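PDB 6AL9: chorismate mutase from Helicobacter pylori, which catalyses the Claisen rearrangement of chorismate to prephenate, the step that commits chorismate to the synthesis of phenylalanine and tyrosine. Local coordinates for the interface of chains A and B. Coordinates in Å, arbitrary orientation; residue numbers count along the deposited sequence, not the author numbering. Chains: chain A/B, Chorismate mutase.

The interface of chains A and B. Residues chain A 74-75, 78, 82; chain B 71, 74-75, 78-79, 82.
Two copies of the C-terminal helix, 69-92 of chain A and 69-93 of chain B, cross about the two-fold axis of the all-helical dimer typical of AroQ-class chorismate mutases. On the axis the rings of A:Phe75 and B:Phe75 meet edge to face, their planes turned 61° apart, and CE1 of A:Phe75 touches CE1 of B:Phe75 at 3.5 Å. Phenylalanine is long enough to bring its CE1-CZ rim to the axis and flat enough to turn there against its copy. In each, CG stands anti to the backbone N (chi1 -172° in A, -170° in B), which sends the ring toward the axis. B:Val79 packs at the margin: its CG2 lies in plane at the edge of the A:Phe75 ring, 3.9 Å from CE1, and, within chain B, over the rim of one B:Phe75 face.

Beside the rings, A:Glu78 and B:Glu78 run antiparallel, their methylenes serving as apolar packing, CG of A:Glu78 3.9 Å from CB of B:Glu78. Each chain bends at chi2; OE1 of A:Glu78 thereby lies 3.4 Å from the carbonyl C of B:Gly74, an approach eased by glycine's lack of a side chain and repeated by B:Glu78 on A:Gly74. No hydrogen bond or salt bridge links the chains within this patch. OE2 of A:Glu78 lies 5.4 Å from OE2 of B:Glu78; if both are ionised, repulsion might raise a pKa.

Farther out, isoleucine's two branches divide the work. In A:Ile82, CG1 beside the backbone N carries CD1 to B:Phe75, as B:Ile82 does to A:Phe75, while CG2, anti to that N, meets CG2 of B:Ile71 at 3.8 Å.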
loop_
_atom_site.group_PDB
_atom_site.type_symbol
_atom_site.label_atom_id
_atom_site.label_comp_id
_atom_site.label_asym_id
_atom_site.label_seq_id
_atom_site.Cartn_x
_atom_site.Cartn_y
_atom_site.Cartn_z
ATOM N N GLY A 74 9.810 3.134 1.550
ATOM C CA GLY A 74 9.585 1.683 1.658
ATOM C C GLY A 74 8.303 1.277 0.961
ATOM O O GLY A 74 8.285 0.441 0.056
ATOM N N PHE A 75 7.212 1.881 1.403
ATOM C CA PHE A 75 5.923 1.565 0.849
ATOM C C PHE A 75 5.933 1.631 -0.682
ATOM O O PHE A 75 5.609 0.644 -1.353
ATOM C CB PHE A 75 4.890 2.507 1.407
ATOM C CG PHE A 75 3.479 2.153 1.034
ATOM C CD1 PHE A 75 2.914 0.962 1.444
ATOM C CD2 PHE A 75 2.703 3.040 0.323
ATOM C CE1 PHE A 75 1.601 0.647 1.116
ATOM C CE2 PHE A 75 1.401 2.738 -0.023
ATOM C CZ PHE A 75 0.847 1.543 0.380
ATOM N N GLU A 78 7.786 -0.742 -3.124
ATOM C CA GLU A 78 7.064 -1.972 -3.350
ATOM C C GLU A 78 5.866 -1.768 -4.285
ATOM O O GLU A 78 5.641 -2.551 -5.218
ATOM C CB GLU A 78 6.582 -2.498 -1.994
ATOM C CG GLU A 78 5.849 -3.835 -2.049
ATOM C CD GLU A 78 6.658 -4.947 -2.727
ATOM O OE1 GLU A 78 6.020 -5.865 -3.301
ATOM O OE2 GLU A 78 7.915 -4.889 -2.690
ATOM N N ILE A 82 5.453 -3.585 -7.763
ATOM C CA ILE A 82 4.218 -4.255 -8.122
ATOM C C ILE A 82 3.660 -3.711 -9.430
ATOM O O ILE A 82 3.310 -4.460 -10.287
ATOM C CB ILE A 82 3.153 -4.093 -7.051
ATOM C CG1 ILE A 82 3.491 -4.959 -5.841
ATOM C CG2 ILE A 82 1.801 -4.498 -7.606
ATOM C CD1 ILE A 82 2.620 -4.654 -4.632
ATOM N N ILE B 71 0.517 -10.748 -5.480
ATOM C CA ILE B 71 0.547 -9.286 -5.431
ATOM C C ILE B 71 0.194 -8.790 -4.024
ATOM O O ILE B 71 0.791 -7.835 -3.547
ATOM C CB ILE B 71 -0.432 -8.662 -6.459
ATOM C CG1 ILE B 71 0.051 -8.927 -7.891
ATOM C CG2 ILE B 71 -0.575 -7.168 -6.227
ATOM C CD1 ILE B 71 -0.943 -8.530 -8.980
ATOM N N GLY B 74 3.217 -9.591 -1.639
ATOM C CA GLY B 74 4.249 -8.576 -1.757
ATOM C C GLY B 74 3.819 -7.269 -1.123
ATOM O O GLY B 74 4.529 -6.698 -0.292
ATOM N N PHE B 75 2.658 -6.780 -1.524
ATOM C CA PHE B 75 2.132 -5.585 -0.911
ATOM C C PHE B 75 2.173 -5.630 0.639
ATOM O O PHE B 75 2.715 -4.730 1.299
ATOM C CB PHE B 75 0.709 -5.348 -1.388
ATOM C CG PHE B 75 0.154 -4.005 -0.990
ATOM C CD1 PHE B 75 0.719 -2.843 -1.475
ATOM C CD2 PHE B 75 -0.931 -3.914 -0.135
ATOM C CE1 PHE B 75 0.200 -1.594 -1.136
ATOM C CE2 PHE B 75 -1.444 -2.682 0.224
ATOM C CZ PHE B 75 -0.883 -1.512 -0.280
ATOM N N GLU B 78 5.411 -5.725 2.889
ATOM C CA GLU B 78 5.953 -4.403 3.138
ATOM C C GLU B 78 5.121 -3.647 4.170
ATOM O O GLU B 78 5.677 -3.063 5.128
ATOM C CB GLU B 78 6.010 -3.631 1.831
ATOM C CG GLU B 78 6.580 -2.234 1.940
ATOM C CD GLU B 78 8.011 -2.201 2.453
ATOM O OE1 GLU B 78 8.431 -1.124 2.927
ATOM O OE2 GLU B 78 8.723 -3.228 2.372
ATOM N N VAL B 79 3.805 -3.665 3.977
ATOM C CA VAL B 79 2.888 -3.099 4.953
ATOM C C VAL B 79 3.082 -3.621 6.382
ATOM O O VAL B 79 3.081 -2.836 7.344
ATOM C CB VAL B 79 1.420 -3.306 4.530
ATOM C CG1 VAL B 79 0.471 -2.847 5.627
ATOM C CG2 VAL B 79 1.139 -2.510 3.273
ATOM N N ILE B 82 6.445 -2.293 7.616
ATOM C CA ILE B 82 6.292 -0.920 8.019
ATOM C C ILE B 82 5.572 -0.803 9.370
ATOM O O ILE B 82 6.023 -0.109 10.266
ATOM C CB ILE B 82 5.490 -0.131 6.997
ATOM C CG1 ILE B 82 6.346 0.180 5.770
ATOM C CG2 ILE B 82 4.995 1.171 7.622
ATOM C CD1 ILE B 82 5.501 0.668 4.613
#